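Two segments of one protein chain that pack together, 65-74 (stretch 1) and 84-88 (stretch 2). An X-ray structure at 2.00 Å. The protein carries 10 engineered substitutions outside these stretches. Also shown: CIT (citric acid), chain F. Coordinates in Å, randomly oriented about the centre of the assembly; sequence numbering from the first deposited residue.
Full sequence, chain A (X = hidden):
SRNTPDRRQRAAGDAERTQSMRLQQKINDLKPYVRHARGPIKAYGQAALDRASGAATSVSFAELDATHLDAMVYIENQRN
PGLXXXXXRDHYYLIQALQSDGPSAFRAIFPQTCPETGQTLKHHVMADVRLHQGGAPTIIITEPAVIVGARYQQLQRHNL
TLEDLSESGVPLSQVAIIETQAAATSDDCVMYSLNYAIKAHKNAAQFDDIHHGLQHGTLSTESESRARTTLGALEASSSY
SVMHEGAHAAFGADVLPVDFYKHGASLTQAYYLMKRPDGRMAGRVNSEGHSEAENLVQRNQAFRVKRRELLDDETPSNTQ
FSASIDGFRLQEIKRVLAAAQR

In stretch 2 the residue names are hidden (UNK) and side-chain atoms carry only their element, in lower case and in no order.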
# COMPACT_ATOMS: atom_id res chain seq x y z
N ASP A 65 -11.58 6.84 -4.65
CA ASP A 65 -10.19 6.62 -5.03
C ASP A 65 -10.12 5.58 -6.15
O ASP A 65 -9.40 5.77 -7.14
CB ASP A 65 -9.34 6.14 -3.85
CG ASP A 65 -9.14 7.19 -2.77
OD1 ASP A 65 -9.32 8.40 -3.05
OD2 ASP A 65 -8.79 6.80 -1.64
N ALA A 66 -10.87 4.50 -5.98
CA ALA A 66 -10.82 3.38 -6.91
C ALA A 66 -11.30 3.79 -8.30
O ALA A 66 -10.74 3.36 -9.30
CB ALA A 66 -11.66 2.21 -6.38
N THR A 67 -12.31 4.65 -8.33
CA THR A 67 -12.86 5.18 -9.58
C THR A 67 -11.84 5.98 -10.37
O THR A 67 -11.80 5.92 -11.60
CB THR A 67 -14.09 6.08 -9.29
OG1 THR A 67 -15.13 5.27 -8.72
CG2 THR A 67 -14.61 6.74 -10.55
N HIS A 68 -10.98 6.71 -9.67
CA HIS A 68 -10.05 7.57 -10.37
C HIS A 68 -8.63 7.00 -10.38
O HIS A 68 -7.70 7.67 -10.85
CB HIS A 68 -10.06 8.95 -9.74
CG HIS A 68 -11.40 9.62 -9.83
ND1 HIS A 68 -11.93 10.06 -11.02
CD2 HIS A 68 -12.35 9.86 -8.89
CE1 HIS A 68 -13.12 10.58 -10.82
NE2 HIS A 68 -13.40 10.47 -9.53
N LEU A 69 -8.48 5.77 -9.90
CA LEU A 69 -7.15 5.16 -9.78
C LEU A 69 -6.45 5.00 -11.13
O LEU A 69 -5.24 5.26 -11.24
CB LEU A 69 -7.23 3.81 -9.07
CG LEU A 69 -5.87 3.12 -8.89
CD1 LEU A 69 -4.93 4.03 -8.14
CD2 LEU A 69 -6.02 1.79 -8.19
N ASP A 70 -7.18 4.58 -12.15
CA ASP A 70 -6.57 4.40 -13.47
C ASP A 70 -5.86 5.68 -13.93
O ASP A 70 -4.78 5.62 -14.51
CB ASP A 70 -7.61 3.99 -14.52
CG ASP A 70 -8.12 2.58 -14.32
OD1 ASP A 70 -7.48 1.80 -13.56
OD2 ASP A 70 -9.15 2.23 -14.94
N ALA A 71 -6.45 6.84 -13.65
CA ALA A 71 -5.85 8.10 -14.08
C ALA A 71 -4.55 8.36 -13.34
O ALA A 71 -3.56 8.79 -13.94
CB ALA A 71 -6.82 9.25 -13.88
N MSE A 72 -4.53 8.08 -12.05
CA MSE A 72 -3.32 8.30 -11.28
C MSE A 72 -2.25 7.28 -11.63
O MSE A 72 -1.07 7.60 -11.68
CB MSE A 72 -3.64 8.28 -9.78
CG MSE A 72 -4.52 9.43 -9.34
SE MSE A 72 -5.08 9.24 -7.47
CE MSE A 72 -6.59 8.03 -7.73
N VAL A 73 -2.66 6.04 -11.88
CA VAL A 73 -1.70 5.02 -12.28
C VAL A 73 -1.03 5.39 -13.60
O VAL A 73 0.19 5.29 -13.76
CB VAL A 73 -2.37 3.64 -12.42
CG1 VAL A 73 -1.49 2.69 -13.20
CG2 VAL A 73 -2.73 3.09 -11.05
N TYR A 74 -1.85 5.82 -14.55
CA TYR A 74 -1.39 6.23 -15.87
C TYR A 74 -0.35 7.37 -15.76
O TYR A 74 0.67 7.37 -16.46
CB TYR A 74 -2.58 6.64 -16.74
CG TYR A 74 -2.22 7.01 -18.15
CD1 TYR A 74 -1.90 6.02 -19.07
CD2 TYR A 74 -2.24 8.33 -18.58
CE1 TYR A 74 -1.59 6.34 -20.38
CE2 TYR A 74 -1.93 8.65 -19.89
CZ TYR A 74 -1.61 7.65 -20.78
OH TYR A 74 -1.29 7.97 -22.07
N UNK A 84 5.70 0.42 -13.92
CA UNK A 84 4.92 -0.70 -14.45
C UNK A 84 3.74 -1.06 -13.56
O UNK A 84 3.58 -2.22 -13.16
c UNK A 84 5.82 -1.92 -14.66
o UNK A 84 6.87 -0.73 -16.45
n UNK A 84 7.96 -2.51 -15.65
c UNK A 84 6.93 -1.67 -15.67
N UNK A 85 2.97 -0.05 -13.19
CA UNK A 85 1.87 -0.25 -12.28
C UNK A 85 0.56 -0.49 -13.04
O UNK A 85 0.26 0.20 -14.01
c UNK A 85 1.75 0.96 -11.35
c UNK A 85 0.58 2.29 -9.59
c UNK A 85 0.65 -0.23 -9.43
c UNK A 85 0.57 0.98 -10.37
N UNK A 86 -0.20 -1.47 -12.59
CA UNK A 86 -1.50 -1.77 -13.19
C UNK A 86 -2.58 -1.80 -12.13
O UNK A 86 -2.36 -2.22 -11.00
c UNK A 86 -0.46 -3.11 -15.09
c UNK A 86 -1.47 -3.10 -13.96
c UNK A 86 -1.67 -4.05 -17.06
n UNK A 86 -1.77 -5.15 -18.06
c UNK A 86 -0.62 -4.33 -15.98
N UNK A 87 -3.76 -1.33 -12.50
CA UNK A 87 -4.94 -1.45 -11.66
C UNK A 87 -5.75 -2.63 -12.17
O UNK A 87 -6.20 -2.61 -13.31
c UNK A 87 -7.08 -0.23 -11.01
n UNK A 87 -8.84 -0.70 -9.78
n UNK A 87 -8.10 0.67 -11.26
c UNK A 87 -5.76 -0.15 -11.70
c UNK A 87 -7.56 -1.09 -10.08
c UNK A 87 -9.14 0.36 -10.51
N UNK A 88 -5.91 -3.67 -11.36
CA UNK A 88 -6.76 -4.80 -11.77
C UNK A 88 -8.06 -4.73 -10.98
O UNK A 88 -8.05 -4.36 -9.80
c UNK A 88 -2.54 -6.73 -13.94
c UNK A 88 -6.07 -6.14 -11.55
c UNK A 88 -3.75 -6.45 -14.55
c UNK A 88 -4.89 -6.26 -13.78
c UNK A 88 -2.48 -6.82 -12.56
c UNK A 88 -4.83 -6.33 -12.39
c UNK A 88 -3.61 -6.64 -11.79
C1 CIT F . -11.78 -1.41 -7.57
O1 CIT F . -12.23 -1.36 -6.40
O2 CIT F . -10.55 -1.21 -7.76
C2 CIT F . -12.71 -1.68 -8.72
C3 CIT F . -12.87 -0.43 -9.58
O7 CIT F . -11.90 0.56 -9.14
C4 CIT F . -12.59 -0.71 -11.05
C5 CIT F . -13.74 -1.42 -11.71
O3 CIT F . -14.39 -2.31 -11.11
O4 CIT F . -14.05 -1.12 -12.89
C6 CIT F . -14.24 0.22 -9.44
O5 CIT F . -14.41 1.41 -9.79
O6 CIT F . -15.20 -0.41 -8.96

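Position 84 carries four side-chain atoms: two carbons in line, the second bearing one oxygen and one nitrogen. That planar end is an amide, so the residue is Asn84. Its CA-to-CB bond points away from the helix, it touches nothing on stretch 1, and its phi and psi, both near +50°, set it apart from the extended residues that follow.

Position 85 has four carbons, forked at the second, and no polar atom. Its CA-to-CB bond points toward the helix, where one tip of the fork lies against Val73. The fork after a single methylene makes this Leu85. Its CD2 sits 3.7 Å from CG2 of Val73, an apolar contact between two buried side chains. The backbone joins in more tightly: Leu85 O is 3.1 Å from Val73 CG1, so the valine packs against main chain as well as side chain.

At position 86 four carbons run in a row and end in nitrogen. The CA-to-CB bond points away from the helix, as the alternation of a strand requires, and its CB, the nearest side-chain atom, stays 5.8 Å from Val73 CG1. An unbranched chain with a terminal amine is Lys86.

Position 87 shows one carbon and then a five-membered ring of three carbons and two nitrogens. Its CA-to-CB bond points toward the helix. One ring nitrogen lies close to a carboxylate oxygen of Asp70, and a methyl of Leu69 covers one ring face. The ring is an imidazole, hence His87. His87 ND1 donates a hydrogen bond to Asp70 OD1 at 2.6 Å, while His87 NE2 donates to citrate O2 at 2.7 Å. Both acceptors lie at the ring edge, while one face takes Leu69, whose CD2 stands 3.7 Å from the centroid of the His87 ring in a CH-pi contact. The citrate, probably from the crystallisation liquor, also makes a weak hydrogen bond from its O7 to Ala66 O at 3.0 Å.

Position 88 holds one carbon followed by a ring of six carbons; its CA-to-CB bond points away from stretch 1, and the ring makes no contact with it. This is Phe88, buried elsewhere in the structure.

The contact works by alternation. The strand runs nearly antiparallel to the helix, at 165°, and offers it positions 85 and 87, which pair in register with Val73 and Asp70. Leu85 supplies an apolar contact; His87 donates from its edge and takes the Leu69 methyl over one face. The helix answers with Leu69, Asp70 and Val73, within 295 Å² of buried surface.

Stretch 2, residues 84-88: NLKHF
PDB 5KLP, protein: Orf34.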